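Local structure of long form salivary protein D7L1 (Culex quinquefasciatus, 6V4C) at residues A[9-14]-A[126-131]; A[71-74]-A[79-82]. The protein binds and sequesters adenine nucleotides, ADP and ATP most tightly, and so inhibits platelet aggregation in the host during mosquito blood feeding. All blocks are in the same frame, centred on the assembly; numbering follows the deposited sequence.

Interaction 1 of 2, residues A[9-14]-A[126-131]. With ADP (adenosine-5'-diphosphate), chain B.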
ATOM      1  N   GLU A   9       2.447  -2.718   7.650  1.00 36.57           N
ATOM      2  CA  GLU A   9       2.722  -2.460   6.238  1.00 37.91           C
ATOM      3  C   GLU A   9       1.433  -2.255   5.453  1.00 40.82           C
ATOM      4  O   GLU A   9       1.353  -1.366   4.596  1.00 40.68           O
ATOM      5  CB  GLU A   9       3.543  -3.610   5.641  1.00 33.85           C
ATOM      6  CG  GLU A   9       3.946  -3.423   4.172  1.00 35.66           C
ATOM      7  CD  GLU A   9       2.902  -3.937   3.185  1.00 39.62           C
ATOM      8  OE1 GLU A   9       1.968  -4.656   3.607  1.00 39.87           O
ATOM      9  OE2 GLU A   9       3.022  -3.623   1.983  1.00 39.47           O
ATOM     10  N   GLU A  10       0.441  -3.072   5.713  1.00 38.73           N
ATOM     11  CA  GLU A  10      -0.887  -2.899   5.121  1.00 40.48           C
ATOM     12  C   GLU A  10      -1.508  -1.556   5.478  1.00 41.23           C
ATOM     13  O   GLU A  10      -1.956  -0.965   4.669  1.00 45.99           O
ATOM     14  CB  GLU A  10      -1.808  -4.009   5.494  1.00 61.76           C
ATOM     15  CG  GLU A  10      -1.360  -5.329   5.110  1.00 60.42           C
ATOM     16  CD  GLU A  10      -2.231  -6.448   5.570  1.00 61.37           C
ATOM     17  OE1 GLU A  10      -2.224  -6.758   6.621  1.00 61.59           O
ATOM     18  OE2 GLU A  10      -2.884  -6.925   4.831  1.00 61.94           O
ATOM     19  N   VAL A  11      -1.430  -1.100   6.700  1.00 44.75           N
ATOM     20  CA  VAL A  11      -2.036   0.202   7.008  1.00 44.41           C
ATOM     21  C   VAL A  11      -1.274   1.306   6.359  1.00 44.67           C
ATOM     22  O   VAL A  11      -1.829   2.083   5.849  1.00 44.39           O
ATOM     23  CB  VAL A  11      -2.184   0.398   8.500  1.00 46.94           C
ATOM     24  CG1 VAL A  11      -2.752   1.719   8.805  1.00 46.95           C
ATOM     25  CG2 VAL A  11      -2.872  -0.729   9.158  1.00 45.92           C
ATOM     26  N   ALA A  12       0.049   1.225   6.365  1.00 45.32           N
ATOM     27  CA  ALA A  12       0.841   2.275   5.733  1.00 41.58           C
ATOM     28  C   ALA A  12       0.587   2.334   4.232  1.00 42.95           C
ATOM     29  O   ALA A  12       0.520   3.424   3.648  1.00 42.37           O
ATOM     30  CB  ALA A  12       2.326   2.066   6.029  1.00 41.12           C
ATOM     31  N   PHE A  13       0.435   1.174   3.590  1.00 40.44           N
ATOM     32  CA  PHE A  13       0.093   1.160   2.171  1.00 40.69           C
ATOM     33  C   PHE A  13      -1.243   1.848   1.917  1.00 43.48           C
ATOM     34  O   PHE A  13      -1.365   2.669   0.998  1.00 43.01           O
ATOM     35  CB  PHE A  13       0.058  -0.276   1.648  1.00 41.54           C
ATOM     36  CG  PHE A  13      -0.155  -0.375   0.158  1.00 42.45           C
ATOM     37  CD1 PHE A  13      -1.435  -0.414  -0.379  1.00 44.19           C
ATOM     38  CD2 PHE A  13       0.929  -0.427  -0.705  1.00 40.05           C
ATOM     39  CE1 PHE A  13      -1.628  -0.500  -1.745  1.00 46.12           C
ATOM     40  CE2 PHE A  13       0.742  -0.515  -2.072  1.00 40.79           C
ATOM     41  CZ  PHE A  13      -0.537  -0.552  -2.592  1.00 43.19           C
ATOM     42  N   GLU A  14      -2.260   1.526   2.718  1.00 45.20           N
ATOM     43  CA  GLU A  14      -3.580   2.103   2.487  1.00 49.42           C
ATOM     44  C   GLU A  14      -3.611   3.588   2.831  1.00 49.10           C
ATOM     45  O   GLU A  14      -4.251   4.377   2.128  1.00 48.54           O
ATOM     46  CB  GLU A  14      -4.643   1.333   3.271  1.00 50.18           C
ATOM     47  CG  GLU A  14      -4.746  -0.143   2.894  1.00 51.07           C
ATOM     48  CD  GLU A  14      -5.202  -0.368   1.460  1.00 52.97           C
ATOM     49  OE1 GLU A  14      -5.833   0.538   0.874  1.00 53.40           O
ATOM     50  OE2 GLU A  14      -4.929  -1.460   0.919  1.00 51.04           O
ATOM     51  N   TYR A 126      -3.906   1.144  14.986  1.00 51.75           N
ATOM     52  CA  TYR A 126      -3.731   0.858  13.568  1.00 54.04           C
ATOM     53  C   TYR A 126      -2.268   0.873  13.137  1.00 52.26           C
ATOM     54  O   TYR A 126      -1.977   1.024  11.947  1.00 47.34           O
ATOM     55  CB  TYR A 126      -4.608   1.775  12.717  1.00 48.67           C
ATOM     56  CG  TYR A 126      -6.064   1.374  12.797  1.00 57.03           C
ATOM     57  CD1 TYR A 126      -6.848   1.745  13.883  1.00 59.32           C
ATOM     58  CD2 TYR A 126      -6.645   0.591  11.808  1.00 55.17           C
ATOM     59  CE1 TYR A 126      -8.174   1.364  13.971  1.00 63.31           C
ATOM     60  CE2 TYR A 126      -7.972   0.205  11.885  1.00 59.59           C
ATOM     61  CZ  TYR A 126      -8.731   0.595  12.969  1.00 64.00           C
ATOM     62  OH  TYR A 126     -10.051   0.215  13.055  1.00 66.30           O
ATOM     63  N   LEU A 127      -1.346   0.720  14.087  1.00 47.92           N
ATOM     64  CA  LEU A 127       0.050   0.396  13.800  1.00 47.96           C
ATOM     65  C   LEU A 127       0.741   1.460  12.950  1.00 43.90           C
ATOM     66  O   LEU A 127       1.688   1.164  12.218  1.00 44.37           O
ATOM     67  CB  LEU A 127       0.184  -0.997  13.175  1.00 45.47           C
ATOM     68  CG  LEU A 127      -0.736  -2.061  13.782  1.00 46.26           C
ATOM     69  CD1 LEU A 127      -0.534  -3.423  13.137  1.00 43.05           C
ATOM     70  CD2 LEU A 127      -0.559  -2.145  15.295  1.00 45.71           C
ATOM     71  N   LEU A 128       0.269   2.705  13.028  1.00 49.43           N
ATOM     72  CA  LEU A 128       0.941   3.816  12.369  1.00 47.94           C
ATOM     73  C   LEU A 128       1.894   4.561  13.292  1.00 49.18           C
ATOM     74  O   LEU A 128       2.762   5.294  12.805  1.00 50.15           O
ATOM     75  CB  LEU A 128      -0.084   4.788  11.783  1.00 49.76           C
ATOM     76  CG  LEU A 128      -0.910   4.241  10.614  1.00 48.86           C
ATOM     77  CD1 LEU A 128      -2.020   5.205  10.247  1.00 48.31           C
ATOM     78  CD2 LEU A 128      -0.017   3.973   9.409  1.00 47.39           C
ATOM     79  N   ASP A 129       1.746   4.393  14.604  1.00 49.72           N
ATOM     80  CA  ASP A 129       2.697   4.951  15.556  1.00 50.50           C
ATOM     81  C   ASP A 129       4.076   4.348  15.311  1.00 47.70           C
ATOM     82  O   ASP A 129       4.211   3.133  15.154  1.00 46.27           O
ATOM     83  CB  ASP A 129       2.227   4.634  16.973  1.00 50.63           C
ATOM     84  CG  ASP A 129       3.197   5.106  18.026  1.00 55.82           C
ATOM     85  OD1 ASP A 129       3.111   6.286  18.427  1.00 59.38           O
ATOM     86  OD2 ASP A 129       4.045   4.294  18.453  1.00 51.14           O
ATOM     87  N   SER A 130       5.100   5.208  15.288  0.63 46.55           N
ATOM     88  CA  SER A 130       6.430   4.771  14.871  0.63 46.24           C
ATOM     89  C   SER A 130       6.976   3.668  15.770  0.63 45.99           C
ATOM     90  O   SER A 130       7.581   2.706  15.283  0.63 44.21           O
ATOM     91  CB  SER A 130       7.390   5.960  14.828  0.63 47.95           C
ATOM     92  OG  SER A 130       7.558   6.522  16.114  0.63 48.38           O
ATOM     93  N   SER A 131       6.773   3.785  17.087  1.00 48.86           N
ATOM     94  CA  SER A 131       7.310   2.782  18.003  1.00 50.85           C
ATOM     95  C   SER A 131       6.564   1.457  17.889  1.00 50.10           C
ATOM     96  O   SER A 131       7.185   0.388  17.914  1.00 48.27           O
ATOM     97  CB  SER A 131       7.285   3.304  19.438  1.00 52.67           C
ATOM     98  OG  SER A 131       8.164   4.401  19.580  1.00 54.18           O
TER
HETATM   99  PB  ADP B 301       8.860   7.958  10.753  1.00101.52           P
HETATM  100  O1B ADP B 301       9.791   7.531  11.674  1.00 91.20           O
HETATM  101  O2B ADP B 301       8.849   9.355  10.542  1.00 96.22           O
HETATM  102  O3B ADP B 301       7.602   7.505  11.054  1.00 68.12           O
HETATM  103  PA  ADP B 301       9.776   8.382   8.026  1.00 79.03           P
HETATM  104  O1A ADP B 301      11.219   8.637   7.742  1.00 84.75           O
HETATM  105  O2A ADP B 301       9.079   9.611   8.083  1.00 83.86           O
HETATM  106  O3A ADP B 301       9.535   7.611   9.342  1.00 90.78           O
HETATM  107  O5' ADP B 301       8.923   7.379   7.259  1.00 65.88           O
HETATM  108  C5' ADP B 301       7.600   7.062   7.634  1.00 50.69           C
HETATM  109  C4' ADP B 301       6.805   6.502   6.477  1.00 45.00           C
HETATM  110  O4' ADP B 301       6.996   5.117   6.332  1.00 38.50           O
HETATM  111  C3' ADP B 301       5.298   6.500   6.595  1.00 46.23           C
HETATM  112  O3' ADP B 301       4.731   7.709   6.213  1.00 47.88           O
HETATM  113  C2' ADP B 301       4.821   5.310   5.767  1.00 42.59           C
HETATM  114  O2' ADP B 301       4.337   5.728   4.563  1.00 44.13           O
HETATM  115  C1' ADP B 301       6.094   4.596   5.450  1.00 41.77           C
HETATM  116  N9  ADP B 301       6.066   3.181   5.647  1.00 34.48           N
HETATM  117  C8  ADP B 301       5.744   2.578   6.777  1.00 34.32           C
HETATM  118  N7  ADP B 301       5.835   1.314   6.734  1.00 35.00           N
HETATM  119  C5  ADP B 301       6.236   1.038   5.485  1.00 34.60           C
HETATM  120  C6  ADP B 301       6.519  -0.142   4.807  1.00 29.09           C
HETATM  121  N6  ADP B 301       6.422  -1.323   5.311  1.00 30.55           N
HETATM  122  N1  ADP B 301       6.892  -0.063   3.554  1.00 34.69           N
HETATM  123  C2  ADP B 301       6.976   1.107   3.002  1.00 34.44           C
HETATM  124  N3  ADP B 301       6.761   2.257   3.532  1.00 33.62           N
HETATM  125  C4  ADP B 301       6.391   2.187   4.791  1.00 34.58           C
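V11 packs against Y126 and L128 and has the largest share of the contact. Its CG1 lies 3.3 Å from Y126 O, and its CG2 sits 3.4 Å from the same Y126 O, so the two methyls straddle the carbonyl oxygen. CG1 is anti to the backbone N (chi1 178°) and also meets the branched end of L128, with V11 CG1 to L128 CD2 at 3.6 Å. The two side chains cross obliquely. CD2 of L128 also lies over the helix backbone, 4.1 Å from A12 N. The side-chain packing is apolar, and its V11 side is buried.

The next shell sets the backbone of 126-131. L127 has positive phi (61°) and is the C' residue of a Schellman motif that ends helix 121-125. D129 then N-caps helix 130-139, with a weak bond from S131 N to D129 OD2 (3.1 Å).

A neighbouring side of helix 8-22 meets the nucleotide. A12 CB is 3.5 Å from C8 of the adenine, and E9 CG is 3.4 Å from its N6. E9 OE2 is held by R192 and Y266. The contact thus joins the N-terminal helix to the turn before helix 130-139, at the wall of the ADP pocket that also uses S130, R133 and Y137.

Interaction 2 of 2, residues A[71-74]-A[79-82]. With EDO (1,2-ethanediol), chain K.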
ATOM      1  N   GLN A  71     -11.402  -5.997  16.650  1.00 77.84           N
ATOM      2  CA  GLN A  71     -10.560  -7.039  16.073  1.00 82.43           C
ATOM      3  C   GLN A  71      -9.160  -6.515  15.778  1.00 76.35           C
ATOM      4  O   GLN A  71      -8.167  -7.217  16.005  1.00 74.79           O
ATOM      5  CB  GLN A  71     -11.204  -7.600  14.807  1.00 82.95           C
ATOM      6  CG  GLN A  71     -11.491  -9.092  14.864  1.00 88.40           C
ATOM      7  CD  GLN A  71     -11.962  -9.641  13.533  1.00 92.12           C
ATOM      8  OE1 GLN A  71     -12.768  -9.017  12.840  1.00 92.91           O
ATOM      9  NE2 GLN A  71     -11.454 -10.811  13.161  1.00 92.39           N
ATOM     10  N   GLN A  72      -9.061  -5.280  15.277  1.00 65.51           N
ATOM     11  CA  GLN A  72      -7.751  -4.692  15.021  1.00 64.26           C
ATOM     12  C   GLN A  72      -6.975  -4.493  16.316  1.00 63.84           C
ATOM     13  O   GLN A  72      -5.763  -4.739  16.367  1.00 63.10           O
ATOM     14  CB  GLN A  72      -7.902  -3.366  14.278  1.00 63.91           C
ATOM     15  CG  GLN A  72      -6.582  -2.665  13.980  1.00 62.78           C
ATOM     16  CD  GLN A  72      -5.746  -3.396  12.945  1.00 62.34           C
ATOM     17  OE1 GLN A  72      -6.274  -4.107  12.091  1.00 62.89           O
ATOM     18  NE2 GLN A  72      -4.430  -3.222  13.018  1.00 61.47           N
ATOM     19  N   TYR A  73      -7.657  -4.051  17.377  1.00 64.42           N
ATOM     20  CA  TYR A  73      -6.986  -3.892  18.662  1.00 64.26           C
ATOM     21  C   TYR A  73      -6.512  -5.236  19.200  1.00 64.53           C
ATOM     22  O   TYR A  73      -5.377  -5.365  19.674  1.00 64.01           O
ATOM     23  CB  TYR A  73      -7.909  -3.212  19.677  1.00 65.08           C
ATOM     24  CG  TYR A  73      -7.364  -3.305  21.084  1.00 65.28           C
ATOM     25  CD1 TYR A  73      -6.370  -2.440  21.518  1.00 64.62           C
ATOM     26  CD2 TYR A  73      -7.814  -4.281  21.966  1.00 67.01           C
ATOM     27  CE1 TYR A  73      -5.850  -2.533  22.793  1.00 64.95           C
ATOM     28  CE2 TYR A  73      -7.297  -4.382  23.244  1.00 68.15           C
ATOM     29  CZ  TYR A  73      -6.315  -3.502  23.650  1.00 65.94           C
ATOM     30  OH  TYR A  73      -5.793  -3.591  24.919  1.00 66.52           O
ATOM     31  N   GLU A  74      -7.378  -6.251  19.140  1.00 70.31           N
ATOM     32  CA  GLU A  74      -7.035  -7.555  19.697  1.00 71.82           C
ATOM     33  C   GLU A  74      -5.870  -8.199  18.963  1.00 70.24           C
ATOM     34  O   GLU A  74      -5.098  -8.953  19.566  1.00 69.69           O
ATOM     35  CB  GLU A  74      -8.251  -8.479  19.660  1.00 77.23           C
ATOM     36  CG  GLU A  74      -9.353  -8.082  20.624  1.00 80.93           C
ATOM     37  CD  GLU A  74      -8.948  -8.249  22.075  1.00 82.89           C
ATOM     38  OE1 GLU A  74      -8.313  -9.272  22.406  1.00 85.09           O
ATOM     39  OE2 GLU A  74      -9.265  -7.354  22.883  1.00 82.38           O
ATOM     40  N   ASP A  79       1.482  -5.341  21.416  1.00 64.86           N
ATOM     41  CA  ASP A  79       2.399  -4.358  20.854  1.00 63.94           C
ATOM     42  C   ASP A  79       1.837  -2.948  20.754  1.00 62.82           C
ATOM     43  O   ASP A  79       2.630  -1.999  20.715  1.00 60.06           O
ATOM     44  CB  ASP A  79       2.873  -4.796  19.459  1.00 62.36           C
ATOM     45  CG  ASP A  79       3.790  -5.999  19.511  1.00 64.41           C
ATOM     46  OD1 ASP A  79       4.767  -5.960  20.287  1.00 65.04           O
ATOM     47  OD2 ASP A  79       3.530  -6.983  18.785  1.00 61.70           O
ATOM     48  N   ASN A  80       0.514  -2.769  20.712  1.00 60.84           N
ATOM     49  CA  ASN A  80      -0.040  -1.436  20.491  1.00 61.36           C
ATOM     50  C   ASN A  80       0.117  -0.518  21.698  1.00 62.67           C
ATOM     51  O   ASN A  80       0.013   0.704  21.541  1.00 61.64           O
ATOM     52  CB  ASN A  80      -1.500  -1.510  20.025  1.00 63.46           C
ATOM     53  CG  ASN A  80      -2.387  -2.305  20.971  1.00 65.88           C
ATOM     54  OD1 ASN A  80      -2.174  -2.323  22.184  1.00 68.54           O
ATOM     55  ND2 ASN A  80      -3.393  -2.967  20.413  1.00 64.98           N
ATOM     56  N   GLY A  81       0.371  -1.068  22.883  1.00 64.96           N
ATOM     57  CA  GLY A  81       0.566  -0.241  24.058  1.00 67.24           C
ATOM     58  C   GLY A  81      -0.687   0.435  24.572  1.00 69.25           C
ATOM     59  O   GLY A  81      -0.594   1.453  25.265  1.00 68.63           O
ATOM     60  N   VAL A  82      -1.860  -0.107  24.252  1.00 67.42           N
ATOM     61  CA  VAL A  82      -3.143   0.453  24.660  1.00 70.79           C
ATOM     62  C   VAL A  82      -3.815  -0.536  25.604  1.00 72.81           C
ATOM     63  O   VAL A  82      -3.861  -1.739  25.319  1.00 72.12           O
ATOM     64  CB  VAL A  82      -4.042   0.748  23.443  1.00 69.43           C
ATOM     65  CG1 VAL A  82      -5.375   1.332  23.890  1.00 70.67           C
ATOM     66  CG2 VAL A  82      -3.340   1.685  22.476  1.00 66.96           C
TER
HETATM   67  C1  EDO K 310       3.647   1.876  22.364  0.82 61.35           C
HETATM   68  O1  EDO K 310       4.510   2.904  21.982  0.82 58.27           O
HETATM   69  C2  EDO K 310       4.592   0.849  22.658  0.82 62.80           C
HETATM   70  O2  EDO K 310       4.152  -0.361  22.912  0.82 58.26           O
HETATM   71  O   HOH W   1      -4.080  -3.106  17.400  1.00 55.72           O
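Y73 and V82 are joined by a hydrogen bond across the contact. Y73 OH donates to V82 O at 2.7 Å. The hydroxyl oxygen stands above the plane of the V82 carbonyl, not on a lone pair. V82 O in turn lies at the edge of the Y73 ring, in its plane. This bond ties the far end of the tyrosine to the backbone just after helix 77-80.

N80 makes polar contacts with both ends of its amide. N80 OD1 accepts from V82 N at 3.0 Å, and the N-H...O angle of 163° is nearly straight. CG sits between the backbone N and the carbonyl carbon (chi1 55°), which brings OD1 round to V82 N. The amide nitrogen bonds a water: N80 ND2 donates to it at 3.1 Å, and the water also bonds Q72 O. The side chain therefore braces its own turn with one end and reaches helix 66-75 through the water with the other.

The remaining contacts are packing. N80 ND2 is 3.2 Å from Y73 CD1, and the amide and ring planes are only 17° apart, although the two side chains run at about a right angle. V82 CB packs 3.8 Å from Y73 CE1. Helix 121-125 adds I125, which touches both Y73 and V82.

G81 has positive phi and is where the backbone leaves the short helix. The 1,2-ethanediol bound to D79 O is probably from the crystallisation liquor. The N80 OD1 bond to V82 N makes an Asx turn, and the tyrosine fastens that turn back onto helix 66-75, within the N-terminal PBP/GOBP family region.

From the N terminus, residues 9-14 on helix 8-22 come first. Their partner comes only at 126-131, so interaction 1 closes a long loop that is mostly helical. Interaction 2 falls wholly within that loop. It closes a short one of its own, joining helix 66-75 to the end of helix 77-80. The two loops nest and do not cross. The centres of the two contacts are about 12 Å apart, and Q72 bridges them: Q72 CG packs 3.8 Å from Y126 CE2. Helix 66-75 is thereby linked to the turn between helices 121-125 and 130-139. Interaction 1 lies beside the nucleotide, while interaction 2 is farther from the centre of the chain.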